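Local atomic coordinates of aphrodisin (Mesocricetus auratus, PDB entry 1E5P), a protein that acts as an aphrodisiac pheromone of the lipocalin family, eliciting copulatory behaviour in male hamsters, and probably carries small odorant molecules. Residues Y11-I15 with G115-T119; L20-E24 with E138-N142; S43-F49 with T60-L66. All coordinates share one frame; numbering follows the deposited sequence. Where two conformers were deposited one is given.

Interaction 1 lies on strand 8-17 and interaction 2 on strand 140-142, its neighbour in the sheet; they touch at Ile15 O and Leu141 N, 2.9 Å apart, a probable hydrogen bond. Both are side-chain packing without a hydrogen bond between their own segments, and both bring a loop against the sheet. Interaction 3 sits on the other side of the chain's centre, about 20 Å from interaction 1 and 23 Å from interaction 2 between centres. It is a backbone-bonded hairpin in the same sheet and buries 674 Å², against 237 and 249 Å². All three are partly buried; interactions 1 and 3 include exposed residues, those touching in interaction 2 none.

Interaction 1 of 3, residues Y11-I15 with G115-T119; sequences YTIVI and GNALT
Ile13 of strand 11-15 meets four residues of the loop 115-119, and its two branches do different work. With CG1 beside the backbone N (chi1 -49°), the ethyl arm turns toward the start of the loop, where CD1 of Ile13 rests 3.7 Å from the carbonyl O of Asn116. The methyl CG2 points on along the loop, lying 3.8 Å from Leu118 CD2 and 4.2 Å from Ala117 CA. The Asn116 carbonyl is thus covered by apolar atoms on the Ile13 side, while the Asn116 side chain leaves in the other direction and is exposed. Leu118 crosses Ile13 at a slant: CD2 meets Ile13, whereas CG is the atom nearest Val14, a looser approach of 4.3 Å to Val14 CG1, made in one of two deposited conformers. In the lipocalin barrel this is where the chain leaves strand 105-113, the antiparallel neighbour of strand 8-17, and turns toward helix 120-132, which packs against the outside of the barrel. Ile13 and Val14 both face Val111 in a classic beta bulge, consistent with both side chains pointing toward the loop. Leu118 also touches Val111 and, on the helix, Asn123 and Leu126, the latter shared with Val14. The directions CA 11 to 14 and CA 115 to 118 differ by only 23°, yet no hydrogen bond joins the segments; Tyr11 and Ile13 instead bond through their backbones to Gly113 and Val111. At the other end, Tyr11 presents its ring obliquely to Gly115, Tyr11 CD2 to Gly115 CA at 3.9 Å, a tentative contact because Tyr11 has two deposited conformers. At the backbone angles of Gly115 any CB would be jammed against the carbonyl O of the residue before.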
loop_
_atom_site.group_PDB
_atom_site.type_symbol
_atom_site.label_atom_id
_atom_site.label_comp_id
_atom_site.label_asym_id
_atom_site.label_seq_id
_atom_site.Cartn_x
_atom_site.Cartn_y
_atom_site.Cartn_z
ATOM N N TYR A 11 -7.944 -5.244 -1.765
ATOM C CA TYR A 11 -8.265 -4.430 -0.602
ATOM C C TYR A 11 -7.001 -4.256 0.245
ATOM O O TYR A 11 -6.105 -5.076 0.185
ATOM C CB TYR A 11 -9.317 -5.129 0.284
ATOM C CG TYR A 11 -10.638 -5.349 -0.418
ATOM C CD1 TYR A 11 -11.541 -4.307 -0.549
ATOM C CD2 TYR A 11 -10.960 -6.588 -0.951
ATOM C CE1 TYR A 11 -12.752 -4.485 -1.195
ATOM C CE2 TYR A 11 -12.168 -6.787 -1.599
ATOM C CZ TYR A 11 -13.054 -5.736 -1.711
ATOM O OH TYR A 11 -14.260 -5.907 -2.348
ATOM N N THR A 12 -6.916 -3.160 1.006
ATOM C CA THR A 12 -5.787 -3.019 1.933
ATOM C C THR A 12 -6.103 -3.840 3.192
ATOM O O THR A 12 -7.160 -3.637 3.814
ATOM C CB THR A 12 -5.573 -1.564 2.363
ATOM O OG1 THR A 12 -5.399 -0.752 1.211
ATOM C CG2 THR A 12 -4.296 -1.442 3.213
ATOM N N ILE A 13 -5.206 -4.779 3.502
ATOM C CA ILE A 13 -5.442 -5.590 4.709
ATOM C C ILE A 13 -4.679 -4.966 5.879
ATOM O O ILE A 13 -5.236 -4.746 6.962
ATOM C CB ILE A 13 -5.014 -7.039 4.499
ATOM C CG1 ILE A 13 -5.571 -7.635 3.190
ATOM C CG2 ILE A 13 -5.436 -7.881 5.707
ATOM C CD1 ILE A 13 -7.060 -7.523 3.058
ATOM N N VAL A 14 -3.393 -4.713 5.685
ATOM C CA VAL A 14 -2.567 -4.132 6.762
ATOM C C VAL A 14 -1.616 -3.106 6.159
ATOM O O VAL A 14 -1.247 -3.214 4.984
ATOM C CB VAL A 14 -1.732 -5.179 7.530
ATOM C CG1 VAL A 14 -2.518 -6.294 8.167
ATOM C CG2 VAL A 14 -0.601 -5.691 6.655
ATOM N N ILE A 15 -1.238 -2.091 6.942
ATOM C CA ILE A 15 -0.233 -1.144 6.555
ATOM C C ILE A 15 0.710 -0.960 7.770
ATOM O O ILE A 15 0.141 -0.882 8.871
ATOM C CB ILE A 15 -0.720 0.258 6.159
ATOM C CG1 ILE A 15 -1.645 0.219 4.941
ATOM C CG2 ILE A 15 0.488 1.146 5.802
ATOM C CD1 ILE A 15 -2.331 1.549 4.677
ATOM N N GLY A 115 -9.515 -9.983 0.649
ATOM C CA GLY A 115 -10.568 -9.591 1.580
ATOM C C GLY A 115 -10.387 -10.127 2.983
ATOM O O GLY A 115 -10.807 -9.477 3.947
ATOM N N ASN A 116 -9.797 -11.297 3.113
ATOM C CA ASN A 116 -9.633 -11.890 4.437
ATOM C C ASN A 116 -8.434 -11.330 5.193
ATOM O O ASN A 116 -7.488 -10.814 4.619
ATOM C CB ASN A 116 -9.441 -13.404 4.280
ATOM C CG ASN A 116 -10.703 -14.125 3.836
ATOM O OD1 ASN A 116 -11.791 -13.813 4.332
ATOM N ND2 ASN A 116 -10.557 -15.061 2.912
ATOM N N ALA A 117 -8.536 -11.461 6.518
ATOM C CA ALA A 117 -7.419 -11.120 7.404
ATOM C C ALA A 117 -6.256 -12.057 7.071
ATOM O O ALA A 117 -6.424 -13.128 6.496
ATOM C CB ALA A 117 -7.828 -11.345 8.857
ATOM N N LEU A 118 -5.047 -11.667 7.424
ATOM C CA LEU A 118 -3.859 -12.453 7.166
ATOM C C LEU A 118 -3.865 -13.763 7.971
ATOM O O LEU A 118 -4.331 -13.734 9.110
ATOM C CB LEU A 118 -2.619 -11.667 7.622
ATOM C CG LEU A 118 -2.251 -10.407 6.850
ATOM C CD1 LEU A 118 -0.746 -10.134 6.980
ATOM C CD2 LEU A 118 -2.651 -10.461 5.391
ATOM N N THR A 119 -3.365 -14.815 7.372
ATOM C CA THR A 119 -3.241 -16.089 8.123
ATOM C C THR A 119 -1.994 -15.981 8.977
ATOM O O THR A 119 -1.166 -15.069 8.839
ATOM C CB THR A 119 -3.042 -17.258 7.147
ATOM O OG1 THR A 119 -1.835 -17.033 6.411
ATOM C CG2 THR A 119 -4.202 -17.378 6.176
#

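Interaction 2 of 3, residues L20-E24 with E138-N142; sequences LEKIE and ENILN
Leu141 sets one methyl, CD1, against Leu20, Ile23 and Glu24 of segment 20-24. Leu20 CD1 lies 3.7 Å from Leu141 CD1, and Ile23 CD1 stands at the same 3.7 Å from that methyl, with Ile23 CG1 equally near. The carbonyl O of Ile23 is also beside it and is claimed by Arg30 through a hydrogen bond. Both aliphatic partners cross Leu141 obliquely. Ile23 reaches it because CG1 occupies the crowded position between backbone N and carbonyl carbon (chi1 58°), which swings CD1 toward Leu141; Ile23 CD1 is also 3.8 Å from the carbonyl O of Asn139, just before the strand. Leu20, by contrast, has CG anti to its backbone nitrogen (chi1 -178°), which carries CD1 to Leu141. Its CB, whose place is fixed by the backbone, lies by the side chain of Asn139. The turn that holds Leu20 and Ile23 together is closed by the bond from Ile23 N to Leu20 O, 3.0 Å. A glycine in place of Leu141 would probably leave the methyls of Leu20 and Ile23 without their shared partner and open a gap between loop and strand. The outer side is looser. Glu24, partly exposed, contributes only its aliphatic CG, 4.0 Å from Leu141 CD1, and that residue has two deposited conformers, so the touch is tentative. No hydrogen bond spans the two segments. On the inner side Ile23 also packs on Ile15 and Ala17, so the buried half of the contact continues onto strand 8-17. Such a meeting is characteristic of lipocalins, in which the long loop following the first strand folds over near the open end of the barrel and a short strand after the helix pairs with that first strand.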
loop_
_atom_site.group_PDB
_atom_site.type_symbol
_atom_site.label_atom_id
_atom_site.label_comp_id
_atom_site.label_asym_id
_atom_site.label_seq_id
_atom_site.Cartn_x
_atom_site.Cartn_y
_atom_site.Cartn_z
ATOM N N LEU A 20 4.196 6.524 12.357
ATOM C CA LEU A 20 2.857 5.961 12.570
ATOM C C LEU A 20 1.726 6.902 12.294
ATOM O O LEU A 20 0.663 6.493 11.767
ATOM C CB LEU A 20 2.834 5.348 13.972
ATOM C CG LEU A 20 1.571 4.642 14.444
ATOM C CD1 LEU A 20 1.226 3.480 13.537
ATOM C CD2 LEU A 20 1.747 4.182 15.900
ATOM N N GLU A 21 1.900 8.209 12.563
ATOM C CA GLU A 21 0.817 9.148 12.354
ATOM C C GLU A 21 0.391 9.207 10.886
ATOM O O GLU A 21 -0.748 9.558 10.608
ATOM C CB GLU A 21 1.138 10.548 12.858
ATOM C CG GLU A 21 2.248 11.281 12.176
ATOM C CD GLU A 21 3.660 10.861 12.455
ATOM O OE1 GLU A 21 3.916 10.118 13.432
ATOM O OE2 GLU A 21 4.524 11.299 11.640
ATOM N N LYS A 22 1.283 8.845 9.962
ATOM C CA LYS A 22 0.921 8.890 8.544
ATOM C C LYS A 22 -0.164 7.887 8.160
ATOM O O LYS A 22 -0.876 8.076 7.151
ATOM C CB LYS A 22 2.167 8.575 7.704
ATOM C CG LYS A 22 3.240 9.652 7.689
ATOM C CD LYS A 22 2.828 10.803 6.763
ATOM C CE LYS A 22 3.951 11.853 6.642
ATOM N NZ LYS A 22 3.527 12.916 5.677
ATOM N N ILE A 23 -0.292 6.802 8.923
ATOM C CA ILE A 23 -1.197 5.716 8.560
ATOM C C ILE A 23 -2.331 5.490 9.542
ATOM O O ILE A 23 -3.180 4.609 9.326
ATOM C CB ILE A 23 -0.423 4.412 8.297
ATOM C CG1 ILE A 23 0.416 3.965 9.508
ATOM C CG2 ILE A 23 0.508 4.598 7.105
ATOM C CD1 ILE A 23 0.804 2.488 9.448
ATOM N N GLU A 24 -2.323 6.271 10.641
ATOM C CA GLU A 24 -3.492 6.156 11.539
ATOM C C GLU A 24 -4.690 6.866 10.922
ATOM O O GLU A 24 -4.585 7.508 9.873
ATOM C CB GLU A 24 -3.130 6.815 12.874
ATOM C CG GLU A 24 -1.986 5.997 13.507
ATOM C CD GLU A 24 -1.941 6.226 14.998
ATOM O OE1 GLU A 24 -1.984 7.419 15.373
ATOM O OE2 GLU A 24 -1.867 5.245 15.764
ATOM N N GLU A 138 5.047 -2.841 16.383
ATOM C CA GLU A 138 3.880 -2.193 16.999
ATOM C C GLU A 138 3.287 -1.150 16.057
ATOM O O GLU A 138 2.216 -0.586 16.330
ATOM C CB GLU A 138 4.280 -1.503 18.299
ATOM C CG GLU A 138 5.249 -0.334 18.122
ATOM C CD GLU A 138 5.673 0.230 19.470
ATOM N N ASN A 139 3.938 -0.915 14.947
ATOM C CA ASN A 139 3.459 0.030 13.945
ATOM C C ASN A 139 2.696 -0.681 12.830
ATOM O O ASN A 139 2.431 -0.036 11.790
ATOM C CB ASN A 139 4.618 0.824 13.361
ATOM C CG ASN A 139 5.206 1.890 14.254
ATOM O OD1 ASN A 139 5.860 2.838 13.786
ATOM N ND2 ASN A 139 4.968 1.756 15.564
ATOM N N ILE A 140 2.398 -1.956 12.973
ATOM C CA ILE A 140 1.580 -2.694 12.002
ATOM C C ILE A 140 0.114 -2.487 12.358
ATOM O O ILE A 140 -0.350 -2.860 13.471
ATOM C CB ILE A 140 1.902 -4.202 11.982
ATOM C CG1 ILE A 140 3.333 -4.468 11.511
ATOM C CG2 ILE A 140 0.911 -4.962 11.106
ATOM C CD1 ILE A 140 3.808 -5.889 11.823
ATOM N N LEU A 141 -0.642 -1.862 11.451
ATOM C CA LEU A 141 -2.040 -1.580 11.680
ATOM C C LEU A 141 -3.004 -2.393 10.831
ATOM O O LEU A 141 -2.777 -2.647 9.646
ATOM C CB LEU A 141 -2.322 -0.076 11.426
ATOM C CG LEU A 141 -1.477 0.908 12.252
ATOM C CD1 LEU A 141 -1.910 2.334 11.927
ATOM C CD2 LEU A 141 -1.632 0.643 13.746
ATOM N N ASN A 142 -4.128 -2.758 11.454
ATOM C CA ASN A 142 -5.192 -3.488 10.755
ATOM C C ASN A 142 -6.091 -2.496 10.018
ATOM O O ASN A 142 -6.893 -1.779 10.634
ATOM C CB ASN A 142 -6.031 -4.284 11.763
ATOM C CG ASN A 142 -7.055 -5.214 11.097
ATOM O OD1 ASN A 142 -7.479 -4.973 9.974
#

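Interaction 3 of 3, residues S43-F49 with T60-L66; sequences SEMEITF and TTVIGYL
Phe49 pairs with Thr60 at one end of a run of backbone hydrogen bonds that reaches Ser43 and Leu66 at the other, seven bonds in all. Residues Met45, Ile47 and Phe49 each both give and accept, with Gly64, Val62 and Thr60 respectively. Most are short and near-straight: Gly64 N to Met45 O is 2.8 Å, and Ile47 N to Val62 O is 2.8 Å. The return bond from Thr60 N to Phe49 O is more bent, 147° at hydrogen. Between these pairs lie CA-H...O contacts, of which Thr61 CA to Ile47 O is 3.3 Å. The two strands run antiparallel, 156° between their directions, as adjacent strands of the lipocalin barrel, joined in a beta hairpin by the turn between residues 53 and 56. Ser43 and Glu44 both face Tyr39 in a classic beta bulge, in the pairing with neighbouring strand 32-39.

Apolar contacts are concentrated on the face bearing Met45, Ile47, Phe49, Thr60 and Val62, which points toward Phe82 of strand 79-87 and probably lines the barrel interior; Met45 is selenomethionine here. Phe49 CG lies between backbone N and carbonyl carbon (chi1 61°), which folds the ring back over Thr60: CB of Thr60 sits 3.8 Å from the Phe49 ring centroid, a CH-pi contact over one face. Val62 comes at the ring edge, Val62 CG2 3.8 Å from Phe49 CE1, and a second ring, Phe76, meets Phe49 edge-to-face. Thr60 OG1 bonds to the carbonyl of Ser58.

On the other face, Thr48 and Thr61 lie side by side, pointing alike, with Thr48 OG1 3.5 Å from Thr61 CG2. Ile63 CD1 lies against CB and CG of Glu46, and the ring of Tyr65 lies by Glu44, a doubtful touch since both have two deposited conformers.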
loop_
_atom_site.group_PDB
_atom_site.type_symbol
_atom_site.label_atom_id
_atom_site.label_comp_id
_atom_site.label_asym_id
_atom_site.label_seq_id
_atom_site.Cartn_x
_atom_site.Cartn_y
_atom_site.Cartn_z
ATOM N N SER A 43 4.088 -2.033 -16.971
ATOM C CA SER A 43 5.025 -0.921 -16.801
ATOM C C SER A 43 4.282 0.351 -16.382
ATOM O O SER A 43 4.886 1.348 -15.966
ATOM C CB SER A 43 5.843 -0.666 -18.052
ATOM O OG SER A 43 5.034 -0.175 -19.092
ATOM N N GLU A 44 2.968 0.341 -16.535
ATOM C CA GLU A 44 2.122 1.438 -16.012
ATOM C C GLU A 44 1.108 0.723 -15.101
ATOM O O GLU A 44 0.476 -0.220 -15.598
ATOM C CB GLU A 44 1.447 2.231 -17.094
ATOM C CG GLU A 44 2.284 3.298 -17.772
ATOM C CD GLU A 44 1.487 3.894 -18.951
ATOM O OE1 GLU A 44 0.314 3.511 -19.109
ATOM O OE2 GLU A 44 2.072 4.706 -19.679
HETATM N N MSE A 45 0.972 1.088 -13.834
HETATM C CA MSE A 45 0.092 0.340 -12.900
HETATM C C MSE A 45 -0.896 1.373 -12.347
HETATM O O MSE A 45 -0.437 2.219 -11.578
HETATM C CB MSE A 45 0.859 -0.337 -11.753
HETATM C CG MSE A 45 0.141 -0.785 -10.512
HETATM SE SE MSE A 45 0.948 -1.741 -9.179
HETATM C CE MSE A 45 2.655 -1.370 -9.544
ATOM N N GLU A 46 -2.132 1.328 -12.827
ATOM C CA GLU A 46 -3.126 2.257 -12.307
ATOM C C GLU A 46 -3.715 1.700 -11.017
ATOM O O GLU A 46 -4.192 0.575 -10.989
ATOM C CB GLU A 46 -4.260 2.484 -13.279
ATOM C CG GLU A 46 -5.331 3.353 -12.624
ATOM C CD GLU A 46 -6.510 3.514 -13.562
ATOM O OE1 GLU A 46 -6.627 2.637 -14.440
ATOM O OE2 GLU A 46 -7.231 4.501 -13.365
ATOM N N ILE A 47 -3.716 2.524 -9.969
ATOM C CA ILE A 47 -4.227 2.040 -8.684
ATOM C C ILE A 47 -5.486 2.839 -8.345
ATOM O O ILE A 47 -5.414 4.063 -8.414
ATOM C CB ILE A 47 -3.170 2.218 -7.562
ATOM C CG1 ILE A 47 -1.914 1.409 -7.935
ATOM C CG2 ILE A 47 -3.716 1.751 -6.233
ATOM C CD1 ILE A 47 -0.703 1.651 -7.076
ATOM N N THR A 48 -6.562 2.130 -8.044
ATOM C CA THR A 48 -7.822 2.805 -7.656
ATOM C C THR A 48 -7.986 2.509 -6.150
ATOM O O THR A 48 -7.821 1.363 -5.774
ATOM C CB THR A 48 -8.988 2.195 -8.427
ATOM O OG1 THR A 48 -8.750 2.420 -9.835
ATOM C CG2 THR A 48 -10.318 2.860 -8.059
ATOM N N PHE A 49 -8.264 3.561 -5.405
ATOM C CA PHE A 49 -8.341 3.382 -3.952
ATOM C C PHE A 49 -9.158 4.499 -3.333
ATOM O O PHE A 49 -9.469 5.510 -3.982
ATOM C CB PHE A 49 -6.913 3.401 -3.367
ATOM C CG PHE A 49 -6.168 4.688 -3.600
ATOM C CD1 PHE A 49 -5.513 4.921 -4.804
ATOM C CD2 PHE A 49 -6.129 5.687 -2.639
ATOM C CE1 PHE A 49 -4.848 6.105 -5.052
ATOM C CE2 PHE A 49 -5.454 6.874 -2.860
ATOM C CZ PHE A 49 -4.788 7.080 -4.065
ATOM N N THR A 60 -10.145 7.603 -5.647
ATOM C CA THR A 60 -8.992 8.171 -6.300
ATOM C C THR A 60 -8.301 7.201 -7.241
ATOM O O THR A 60 -8.332 5.994 -7.009
ATOM C CB THR A 60 -7.968 8.446 -5.135
ATOM O OG1 THR A 60 -8.645 9.137 -4.056
ATOM C CG2 THR A 60 -6.798 9.266 -5.601
ATOM N N THR A 61 -7.719 7.756 -8.319
ATOM C CA THR A 61 -6.873 6.921 -9.167
ATOM C C THR A 61 -5.515 7.618 -9.315
ATOM O O THR A 61 -5.444 8.854 -9.401
ATOM C CB THR A 61 -7.412 6.655 -10.580
ATOM O OG1 THR A 61 -7.632 7.911 -11.226
ATOM C CG2 THR A 61 -8.690 5.841 -10.531
ATOM N N VAL A 62 -4.446 6.843 -9.282
ATOM C CA VAL A 62 -3.111 7.347 -9.549
ATOM C C VAL A 62 -2.429 6.318 -10.478
ATOM O O VAL A 62 -2.877 5.172 -10.559
ATOM C CB VAL A 62 -2.212 7.533 -8.314
ATOM C CG1 VAL A 62 -2.781 8.597 -7.391
ATOM C CG2 VAL A 62 -2.005 6.223 -7.585
ATOM N N ILE A 63 -1.398 6.758 -11.166
ATOM C CA ILE A 63 -0.641 5.858 -12.035
ATOM C C ILE A 63 0.785 5.667 -11.521
ATOM O O ILE A 63 1.447 6.662 -11.228
ATOM C CB ILE A 63 -0.582 6.375 -13.481
ATOM C CG1 ILE A 63 -1.979 6.608 -14.043
ATOM C CG2 ILE A 63 0.214 5.396 -14.357
ATOM C CD1 ILE A 63 -2.823 5.370 -14.189
ATOM N N GLY A 64 1.210 4.422 -11.369
ATOM C CA GLY A 64 2.585 4.123 -10.981
ATOM C C GLY A 64 3.356 3.808 -12.290
ATOM O O GLY A 64 2.865 3.022 -13.105
ATOM N N TYR A 65 4.522 4.389 -12.405
ATOM C CA TYR A 65 5.353 4.235 -13.606
ATOM C C TYR A 65 6.606 3.451 -13.259
ATOM O O TYR A 65 7.384 3.883 -12.420
ATOM C CB TYR A 65 5.728 5.625 -14.144
ATOM C CG TYR A 65 4.505 6.397 -14.620
ATOM C CD1 TYR A 65 4.007 6.124 -15.884
ATOM C CD2 TYR A 65 3.864 7.323 -13.816
ATOM C CE1 TYR A 65 2.879 6.781 -16.361
ATOM C CE2 TYR A 65 2.736 8.003 -14.302
ATOM C CZ TYR A 65 2.263 7.715 -15.560
ATOM O OH TYR A 65 1.146 8.361 -16.041
ATOM N N LEU A 66 6.807 2.319 -13.920
ATOM C CA LEU A 66 7.932 1.447 -13.679
ATOM C C LEU A 66 9.220 2.055 -14.224
ATOM O O LEU A 66 9.247 2.514 -15.377
ATOM C CB LEU A 66 7.641 0.078 -14.344
ATOM C CG LEU A 66 8.731 -0.987 -14.153
ATOM C CD1 LEU A 66 8.936 -1.307 -12.678
ATOM C CD2 LEU A 66 8.307 -2.251 -14.917
#